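Putative Oleoyl-[acyl-carrier protein] thioesterase (Lactobacillus plantarum, PDB 2OWN) probably hydrolyses the thioester of oleoyl-acyl carrier protein, releasing the free fatty acid from its carrier. Local coordinates at residues T33-A38 against A111-I116; D44-L49 against A136-E141; I84-S89 against A96-W101. All coordinates share one frame; numbering follows the deposited sequence.

All three contacts belong to the N-terminal hotdog unit. Interaction 1, near the centre of the chain, is wholly buried and apolar: helix 31-48 lies on strand 109-121 through aliphatic side chains alone. Interaction 2 uses the C-terminal end of the same helix, about 17 Å away between centres, where a partly exposed loop meets it through a hydroxyl pair, a water bridge and leucine packing. Interaction 3 is the antiparallel pairing of strands 81-91 and 95-103, mostly buried, with backbone bonds and a charged cluster. It touches both others: Tyr112 and Ser115 bond to Glu99 and Arg98, while Ser140 bonds to Gly88.

Interaction 1: T33-A38 against A111-I116; sequences TLIDIA and AYITSI
Ala111 opens the strand side of this helix-on-sheet contact. Its CB points at helix 31-48 and meets the CD1 branch of Leu34 at 4.1 Å, methyl against methyl. Leu34 gets there because its CG lies anti to the backbone N (chi1 -169°), which carries the isobutyl group out from the helix toward the strand. Tyr112 turns the opposite way, off the helix; its hydroxyl bonds to Glu99 on the neighbouring strand. Ile113 then brings the sheet back to the helix and carries most of the contact. Its CG1 stands beside the backbone N and CD1 is anti to CA (chi2 179°), so the side chain reaches out as an extended arm with one methyl at the tip. That tip, CD1, lies 3.9 Å from Ala38 CB and 4.0 Å from Ile35 CD1, with Leu34 CG a little farther off at 4.3 Å. Three helix residues, one turn apart at their ends, thus gather around a single methyl, and the Ile35 and Ile113 chains cross obliquely. Farther along, Ser115 faces other partners: its OG bonds to Arg98 O.

Phe100 and Tyr68, from the flanking strands, continue this apolar layer on Ala38 and Ile113. The short segments cross at -69°, with 10.8 Å between their axes, so the hotdog helix lies steeply across its strand. No hydrogen bond or charge pair links the two segments; what joins them is dispersion and the burial of hydrocarbon, making the contact depend on shape rather than polarity.

Interaction 2: D44-L49 against A136-E141; sequences DQSDAL and APYQSE
Tyr138 carries the polar part of this contact. Its hydroxyl donates to Ser46 OG, 2.7 Å from Tyr138 OH, and the serine oxygen arrives at the ring's edge, near its plane. Ser46 holds OG beside its own backbone N, and the same oxygen bonds back to Ser42 O one turn earlier in the helix. A bound ligand of unknown identity also hydrogen-bonds to it.

A water makes the second polar link. It accepts from Gln45 NE2 and donates to Tyr138 O, with 2.8 Å from the water oxygen to each of these two atoms. Gln45 runs fully extended (chi1 -179°, chi2 178°), crossing the tyrosine obliquely with its amide plane 68° from the ring; NE2 stays 4.1 Å from Tyr138 CD1.

Apolar packing comes from Leu49, just past the last helical turn. Its CD1 branch approaches Tyr138 CD1 obliquely at 3.5 Å and is also close to the carbonyl of Pro137, while Leu49 CB rests 3.9 Å from Pro137 CB. The phenol ring is therefore touched by leucine near its base and by serine at its tip. An alanine in place of Tyr138 would lack the ring and the hydroxyl that bonds Ser46, and would probably hold the 136-138 turn less firmly against the helix end and Leu49.

Together these contacts dock the 136-138 3-10 turn against the C-terminal end of helix 31-48. Arg98, from strand 95-103, makes a cation-pi contact with Tyr138, and Ser140 bonds to Gly88 O just before Glu141 pairs in parallel with strand 81-91.

Interaction 3: I84-S89 against A96-W101; sequences IAVRGS and AYREFW
Four backbone bonds stitch these strands together in two hydrogen-bonded pairs. Ala85 and Trp101 bond N to O in both directions at 2.8 Å, that from Trp101 N nearly straight at 170°. Arg87 and Glu99 do likewise, N to O 3.0 Å both ways. Val86 and Phe100 form the non-hydrogen-bonded pair between them and point to the face under helix 31-48, with Val86 CG2 3.6 Å from Phe100 CD2.

The other face carries the Arg87-Glu99 ion pair. Glu99 OE1 takes a 2.6 Å bond from Ser89 OG through its anti lone pair. Arg87 NH2 adds a weak bond and salt bridge to the same oxygen, 3.5 Å from Glu99 OE1, while Arg87 NE gives a weak one to Ser89 OG and Tyr112 OH bonds Glu99 OE2. With both oxygens engaged, the carboxylate would probably stay ionised. The Arg87 chain, bent at chi3 (69°), crosses Trp101 obliquely, its guanidinium nearly perpendicular to the indole (planes 85° apart) and NH2 3.7 Å from Trp101 CH2. On the helix side, Gly88 CA lies over one face of the Arg98 guanidinium, whose NH1 bonds weakly to Gln45 OE1 and NE weakly to an unidentified ligand.

Gly88 centres an inverse gamma turn within strand 81-91, past the Arg87-Glu99 pair. The two strands form an antiparallel beta hairpin in the sheet that wraps the central helix, as expected of the hotdog fold.

Interaction 1: T33-A38 against A111-I116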
loop_
_atom_site.group_PDB
_atom_site.type_symbol
_atom_site.label_atom_id
_atom_site.label_comp_id
_atom_site.label_asym_id
_atom_site.label_seq_id
_atom_site.Cartn_x
_atom_site.Cartn_y
_atom_site.Cartn_z
ATOM N N THR B 33 -5.335 -4.884 -1.479
ATOM C CA THR B 33 -6.249 -4.223 -0.505
ATOM C C THR B 33 -7.369 -5.146 -0.001
ATOM O O THR B 33 -7.658 -5.129 1.191
ATOM C CB THR B 33 -6.881 -2.937 -1.071
ATOM O OG1 THR B 33 -5.839 -1.984 -1.243
ATOM C CG2 THR B 33 -7.994 -2.329 -0.132
ATOM N N LEU B 34 -7.969 -5.929 -0.914
ATOM C CA LEU B 34 -9.072 -6.867 -0.589
ATOM C C LEU B 34 -8.625 -7.876 0.472
ATOM O O LEU B 34 -9.322 -8.041 1.479
ATOM C CB LEU B 34 -9.604 -7.599 -1.827
ATOM C CG LEU B 34 -10.906 -8.393 -1.652
ATOM C CD1 LEU B 34 -12.060 -7.437 -1.386
ATOM C CD2 LEU B 34 -11.197 -9.230 -2.876
ATOM N N ILE B 35 -7.459 -8.502 0.255
ATOM C CA ILE B 35 -6.865 -9.452 1.240
ATOM C C ILE B 35 -6.422 -8.699 2.507
ATOM O O ILE B 35 -6.631 -9.216 3.615
ATOM C CB ILE B 35 -5.702 -10.298 0.633
ATOM C CG1 ILE B 35 -6.219 -11.184 -0.504
ATOM C CG2 ILE B 35 -5.012 -11.172 1.680
ATOM C CD1 ILE B 35 -7.296 -12.202 -0.132
ATOM N N ASP B 36 -5.814 -7.512 2.338
ATOM C CA ASP B 36 -5.386 -6.650 3.478
ATOM C C ASP B 36 -6.512 -6.376 4.502
ATOM O O ASP B 36 -6.319 -6.597 5.709
ATOM C CB ASP B 36 -4.798 -5.291 3.014
ATOM C CG ASP B 36 -3.345 -5.344 2.534
ATOM O OD1 ASP B 36 -2.565 -6.265 2.861
ATOM O OD2 ASP B 36 -2.967 -4.360 1.849
ATOM N N ILE B 37 -7.671 -5.944 3.994
ATOM C CA ILE B 37 -8.854 -5.630 4.845
ATOM C C ILE B 37 -9.544 -6.890 5.402
ATOM O O ILE B 37 -10.114 -6.819 6.486
ATOM C CB ILE B 37 -9.858 -4.623 4.169
ATOM C CG1 ILE B 37 -10.624 -5.232 2.978
ATOM C CG2 ILE B 37 -9.100 -3.320 3.794
ATOM C CD1 ILE B 37 -11.514 -4.228 2.232
ATOM N N ALA B 38 -9.524 -8.008 4.652
ATOM C CA ALA B 38 -10.081 -9.308 5.120
ATOM C C ALA B 38 -9.271 -9.796 6.335
ATOM O O ALA B 38 -9.852 -10.111 7.376
ATOM C CB ALA B 38 -10.071 -10.359 4.018
ATOM N N ALA B 111 -17.726 -8.928 -2.217
ATOM C CA ALA B 111 -16.819 -10.084 -2.319
ATOM C C ALA B 111 -17.045 -11.114 -1.201
ATOM O O ALA B 111 -17.508 -10.761 -0.111
ATOM C CB ALA B 111 -15.360 -9.638 -2.358
ATOM N N TYR B 112 -16.757 -12.380 -1.523
ATOM C CA TYR B 112 -16.870 -13.541 -0.615
ATOM C C TYR B 112 -15.574 -14.344 -0.745
ATOM O O TYR B 112 -15.250 -14.800 -1.853
ATOM C CB TYR B 112 -18.113 -14.367 -0.945
ATOM C CG TYR B 112 -18.201 -15.713 -0.253
ATOM C CD1 TYR B 112 -18.310 -15.797 1.153
ATOM C CD2 TYR B 112 -18.217 -16.920 -1.000
ATOM C CE1 TYR B 112 -18.406 -17.062 1.811
ATOM C CE2 TYR B 112 -18.319 -18.195 -0.350
ATOM C CZ TYR B 112 -18.414 -18.246 1.049
ATOM O OH TYR B 112 -18.506 -19.456 1.681
ATOM N N ILE B 113 -14.856 -14.487 0.377
ATOM C CA ILE B 113 -13.580 -15.186 0.454
ATOM C C ILE B 113 -13.677 -16.400 1.372
ATOM O O ILE B 113 -14.244 -16.297 2.466
ATOM C CB ILE B 113 -12.439 -14.263 0.981
ATOM C CG1 ILE B 113 -12.330 -12.966 0.152
ATOM C CG2 ILE B 113 -11.088 -15.008 1.013
ATOM C CD1 ILE B 113 -11.241 -11.996 0.629
ATOM N N THR B 114 -13.194 -17.544 0.874
ATOM C CA THR B 114 -13.072 -18.800 1.635
ATOM C C THR B 114 -11.559 -19.063 1.687
ATOM O O THR B 114 -10.825 -18.646 0.775
ATOM C CB THR B 114 -13.859 -19.993 1.040
ATOM O OG1 THR B 114 -13.369 -20.336 -0.260
ATOM C CG2 THR B 114 -15.341 -19.670 0.963
ATOM N N SER B 115 -11.100 -19.728 2.747
ATOM C CA SER B 115 -9.669 -20.025 2.933
ATOM C C SER B 115 -9.355 -21.200 3.851
ATOM O O SER B 115 -10.191 -21.582 4.664
ATOM C CB SER B 115 -8.983 -18.783 3.506
ATOM O OG SER B 115 -9.587 -18.423 4.732
ATOM N N ILE B 116 -8.127 -21.717 3.706
ATOM C CA ILE B 116 -7.572 -22.825 4.494
ATOM C C ILE B 116 -6.281 -22.319 5.171
ATOM O O ILE B 116 -5.453 -21.675 4.512
ATOM C CB ILE B 116 -7.300 -24.093 3.637
ATOM C CG1 ILE B 116 -8.578 -24.599 2.947
ATOM C CG2 ILE B 116 -6.710 -25.233 4.492
ATOM C CD1 ILE B 116 -9.695 -25.068 3.877
#

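Interaction 2: D44-L49 against A136-E141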
loop_
_atom_site.group_PDB
_atom_site.type_symbol
_atom_site.label_atom_id
_atom_site.label_comp_id
_atom_site.label_asym_id
_atom_site.label_seq_id
_atom_site.Cartn_x
_atom_site.Cartn_y
_atom_site.Cartn_z
ATOM N N ASP B 44 -8.343 -8.470 14.150
ATOM C CA ASP B 44 -9.158 -7.735 15.151
ATOM C C ASP B 44 -10.139 -8.624 15.899
ATOM O O ASP B 44 -10.413 -8.342 17.061
ATOM C CB ASP B 44 -9.885 -6.546 14.520
ATOM C CG ASP B 44 -8.931 -5.501 13.998
ATOM O OD1 ASP B 44 -7.741 -5.475 14.397
ATOM O OD2 ASP B 44 -9.360 -4.705 13.157
ATOM N N GLN B 45 -10.705 -9.636 15.218
ATOM C CA GLN B 45 -11.579 -10.643 15.857
ATOM C C GLN B 45 -10.708 -11.406 16.871
ATOM O O GLN B 45 -11.091 -11.537 18.039
ATOM C CB GLN B 45 -12.188 -11.641 14.846
ATOM C CG GLN B 45 -13.138 -12.701 15.485
ATOM C CD GLN B 45 -13.799 -13.668 14.499
ATOM O OE1 GLN B 45 -13.440 -13.742 13.322
ATOM N NE2 GLN B 45 -14.764 -14.437 15.002
ATOM N N SER B 46 -9.536 -11.858 16.396
ATOM C CA SER B 46 -8.541 -12.602 17.192
ATOM C C SER B 46 -8.005 -11.789 18.393
ATOM O O SER B 46 -7.868 -12.357 19.476
ATOM C CB SER B 46 -7.401 -13.121 16.295
ATOM O OG SER B 46 -7.926 -13.834 15.192
ATOM N N ASP B 47 -7.742 -10.483 18.204
ATOM C CA ASP B 47 -7.289 -9.581 19.305
ATOM C C ASP B 47 -8.393 -9.381 20.362
ATOM O O ASP B 47 -8.094 -9.434 21.564
ATOM C CB ASP B 47 -6.813 -8.195 18.807
ATOM C CG ASP B 47 -5.500 -8.233 18.007
ATOM O OD1 ASP B 47 -4.711 -9.203 18.082
ATOM O OD2 ASP B 47 -5.248 -7.238 17.295
ATOM N N ALA B 48 -9.639 -9.150 19.912
ATOM C CA ALA B 48 -10.826 -8.973 20.807
ATOM C C ALA B 48 -11.095 -10.187 21.719
ATOM O O ALA B 48 -11.483 -10.006 22.875
ATOM C CB ALA B 48 -12.084 -8.632 20.007
ATOM N N LEU B 49 -10.874 -11.396 21.186
ATOM C CA LEU B 49 -11.017 -12.678 21.930
ATOM C C LEU B 49 -9.784 -13.069 22.790
ATOM O O LEU B 49 -9.849 -14.076 23.504
ATOM C CB LEU B 49 -11.318 -13.832 20.947
ATOM C CG LEU B 49 -12.607 -13.739 20.129
ATOM C CD1 LEU B 49 -12.611 -14.754 18.976
ATOM C CD2 LEU B 49 -13.831 -13.901 21.030
ATOM N N ALA B 136 -10.956 -22.499 19.789
ATOM C CA ALA B 136 -12.183 -22.460 20.661
ATOM C C ALA B 136 -12.882 -21.087 20.811
ATOM O O ALA B 136 -14.114 -21.049 20.676
ATOM C CB ALA B 136 -11.912 -23.058 22.060
ATOM N N PRO B 137 -12.125 -19.979 21.098
ATOM C CA PRO B 137 -12.712 -18.612 21.190
ATOM C C PRO B 137 -13.512 -18.144 19.943
ATOM O O PRO B 137 -14.428 -17.344 20.097
ATOM C CB PRO B 137 -11.487 -17.719 21.431
ATOM C CG PRO B 137 -10.536 -18.588 22.106
ATOM C CD PRO B 137 -10.690 -19.925 21.442
ATOM N N TYR B 138 -13.167 -18.647 18.748
ATOM C CA TYR B 138 -13.910 -18.342 17.503
ATOM C C TYR B 138 -15.251 -19.123 17.410
ATOM O O TYR B 138 -16.081 -18.779 16.561
ATOM C CB TYR B 138 -13.098 -18.663 16.231
ATOM C CG TYR B 138 -11.711 -18.056 16.160
ATOM C CD1 TYR B 138 -11.521 -16.655 16.239
ATOM C CD2 TYR B 138 -10.576 -18.876 15.947
ATOM C CE1 TYR B 138 -10.198 -16.081 16.167
ATOM C CE2 TYR B 138 -9.266 -18.324 15.855
ATOM C CZ TYR B 138 -9.086 -16.931 15.958
ATOM O OH TYR B 138 -7.816 -16.426 15.871
ATOM N N GLN B 139 -15.431 -20.168 18.243
ATOM C CA GLN B 139 -16.611 -21.056 18.295
ATOM C C GLN B 139 -16.728 -21.890 16.987
ATOM O O GLN B 139 -17.827 -22.172 16.516
ATOM C CB GLN B 139 -17.896 -20.281 18.674
ATOM C CG GLN B 139 -17.786 -19.531 20.019
ATOM C CD GLN B 139 -19.066 -18.817 20.461
ATOM O OE1 GLN B 139 -20.113 -18.895 19.811
ATOM N NE2 GLN B 139 -18.975 -18.112 21.584
ATOM N N SER B 140 -15.573 -22.339 16.477
ATOM C CA SER B 140 -15.465 -23.114 15.229
ATOM C C SER B 140 -15.910 -24.560 15.459
ATOM O O SER B 140 -15.540 -25.138 16.493
ATOM C CB SER B 140 -14.011 -23.130 14.726
ATOM O OG SER B 140 -13.465 -21.831 14.616
ATOM N N GLU B 141 -16.688 -25.136 14.525
ATOM C CA GLU B 141 -17.155 -26.536 14.669
ATOM C C GLU B 141 -16.044 -27.520 14.272
ATOM O O GLU B 141 -15.280 -27.249 13.337
ATOM C CB GLU B 141 -18.456 -26.850 13.905
ATOM C CG GLU B 141 -18.453 -26.768 12.367
ATOM C CD GLU B 141 -19.734 -27.343 11.720
ATOM O OE1 GLU B 141 -20.731 -27.675 12.414
ATOM O OE2 GLU B 141 -19.735 -27.480 10.477
HETATM O O HOH W 1 -15.589 -17.077 14.348
#

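Interaction 3: I84-S89 against A96-W101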
loop_
_atom_site.group_PDB
_atom_site.type_symbol
_atom_site.label_atom_id
_atom_site.label_comp_id
_atom_site.label_asym_id
_atom_site.label_seq_id
_atom_site.Cartn_x
_atom_site.Cartn_y
_atom_site.Cartn_z
ATOM N N ILE B 84 -16.599 -5.394 6.530
ATOM C CA ILE B 84 -15.823 -6.649 6.412
ATOM C C ILE B 84 -16.270 -7.563 7.559
ATOM O O ILE B 84 -15.919 -7.299 8.716
ATOM C CB ILE B 84 -14.256 -6.492 6.450
ATOM C CG1 ILE B 84 -13.729 -5.450 5.453
ATOM C CG2 ILE B 84 -13.573 -7.859 6.205
ATOM C CD1 ILE B 84 -13.861 -4.022 5.883
ATOM N N ALA B 85 -17.064 -8.590 7.231
ATOM C CA ALA B 85 -17.552 -9.602 8.186
ATOM C C ALA B 85 -16.621 -10.813 8.061
ATOM O O ALA B 85 -16.217 -11.151 6.942
ATOM C CB ALA B 85 -18.983 -9.991 7.897
ATOM N N VAL B 86 -16.280 -11.441 9.194
ATOM C CA VAL B 86 -15.375 -12.615 9.251
ATOM C C VAL B 86 -15.884 -13.690 10.242
ATOM O O VAL B 86 -16.565 -13.357 11.212
ATOM C CB VAL B 86 -13.920 -12.153 9.595
ATOM C CG1 VAL B 86 -13.827 -11.561 11.013
ATOM C CG2 VAL B 86 -12.928 -13.293 9.417
ATOM N N ARG B 87 -15.551 -14.960 9.968
ATOM C CA ARG B 87 -15.952 -16.110 10.795
ATOM C C ARG B 87 -14.979 -17.291 10.680
ATOM O O ARG B 87 -14.666 -17.716 9.563
ATOM C CB ARG B 87 -17.378 -16.542 10.395
ATOM C CG ARG B 87 -17.982 -17.729 11.176
ATOM C CD ARG B 87 -19.478 -17.914 10.896
ATOM N NE ARG B 87 -19.787 -18.367 9.531
ATOM C CZ ARG B 87 -21.012 -18.532 9.001
ATOM N NH1 ARG B 87 -22.136 -18.261 9.688
ATOM N NH2 ARG B 87 -21.125 -18.962 7.733
ATOM N N GLY B 88 -14.521 -17.811 11.831
ATOM C CA GLY B 88 -13.649 -18.996 11.930
ATOM C C GLY B 88 -14.731 -20.067 11.984
ATOM O O GLY B 88 -15.143 -20.487 13.061
ATOM N N SER B 89 -15.206 -20.447 10.798
ATOM C CA SER B 89 -16.325 -21.389 10.602
ATOM C C SER B 89 -16.143 -22.796 11.156
ATOM O O SER B 89 -17.012 -23.282 11.898
ATOM C CB SER B 89 -16.668 -21.463 9.109
ATOM O OG SER B 89 -17.010 -20.171 8.654
ATOM N N ALA B 96 -7.784 -25.447 9.168
ATOM C CA ALA B 96 -8.809 -24.524 9.694
ATOM C C ALA B 96 -9.488 -23.817 8.514
ATOM O O ALA B 96 -8.789 -23.283 7.656
ATOM C CB ALA B 96 -8.177 -23.506 10.619
ATOM N N TYR B 97 -10.829 -23.808 8.491
ATOM C CA TYR B 97 -11.656 -23.185 7.433
ATOM C C TYR B 97 -12.167 -21.810 7.905
ATOM O O TYR B 97 -12.954 -21.757 8.853
ATOM C CB TYR B 97 -12.807 -24.130 7.053
ATOM C CG TYR B 97 -13.748 -23.616 5.980
ATOM C CD1 TYR B 97 -13.290 -23.415 4.654
ATOM C CD2 TYR B 97 -15.120 -23.377 6.258
ATOM C CE1 TYR B 97 -14.172 -22.943 3.627
ATOM C CE2 TYR B 97 -16.016 -22.911 5.239
ATOM C CZ TYR B 97 -15.530 -22.696 3.928
ATOM O OH TYR B 97 -16.388 -22.251 2.955
ATOM N N ARG B 98 -11.726 -20.730 7.235
ATOM C CA ARG B 98 -12.099 -19.338 7.562
ATOM C C ARG B 98 -12.775 -18.628 6.379
ATOM O O ARG B 98 -12.225 -18.612 5.267
ATOM C CB ARG B 98 -10.856 -18.588 8.031
ATOM C CG ARG B 98 -11.053 -17.106 8.419
ATOM C CD ARG B 98 -9.847 -16.555 9.184
ATOM N NE ARG B 98 -9.886 -17.034 10.570
ATOM C CZ ARG B 98 -10.418 -16.402 11.628
ATOM N NH1 ARG B 98 -10.970 -15.179 11.551
ATOM N NH2 ARG B 98 -10.377 -17.012 12.817
ATOM N N GLU B 99 -13.944 -18.029 6.652
ATOM C CA GLU B 99 -14.761 -17.289 5.681
ATOM C C GLU B 99 -14.749 -15.776 5.952
ATOM O O GLU B 99 -14.655 -15.357 7.118
ATOM C CB GLU B 99 -16.195 -17.791 5.704
ATOM C CG GLU B 99 -16.369 -19.182 5.131
ATOM C CD GLU B 99 -17.790 -19.639 5.251
ATOM O OE1 GLU B 99 -18.174 -20.186 6.304
ATOM O OE2 GLU B 99 -18.524 -19.529 4.259
ATOM N N PHE B 100 -14.857 -14.987 4.872
ATOM C CA PHE B 100 -14.898 -13.504 4.924
ATOM C C PHE B 100 -15.952 -12.981 3.936
ATOM O O PHE B 100 -16.077 -13.542 2.840
ATOM C CB PHE B 100 -13.583 -12.819 4.515
ATOM C CG PHE B 100 -12.330 -13.388 5.128
ATOM C CD1 PHE B 100 -11.788 -14.596 4.637
ATOM C CD2 PHE B 100 -11.596 -12.666 6.095
ATOM C CE1 PHE B 100 -10.589 -15.135 5.165
ATOM C CE2 PHE B 100 -10.377 -13.199 6.628
ATOM C CZ PHE B 100 -9.876 -14.435 6.157
ATOM N N TRP B 101 -16.658 -11.908 4.305
ATOM C CA TRP B 101 -17.664 -11.243 3.454
ATOM C C TRP B 101 -17.393 -9.745 3.440
ATOM O O TRP B 101 -17.342 -9.141 4.514
ATOM C CB TRP B 101 -19.082 -11.449 3.964
ATOM C CG TRP B 101 -19.528 -12.835 3.985
ATOM C CD1 TRP B 101 -20.295 -13.462 3.050
ATOM C CD2 TRP B 101 -19.254 -13.796 5.000
ATOM N NE1 TRP B 101 -20.516 -14.765 3.416
ATOM C CE2 TRP B 101 -19.889 -15.007 4.608
ATOM C CE3 TRP B 101 -18.521 -13.763 6.210
ATOM C CZ2 TRP B 101 -19.816 -16.191 5.386
ATOM C CZ3 TRP B 101 -18.449 -14.949 7.005
ATOM C CH2 TRP B 101 -19.095 -16.145 6.576
#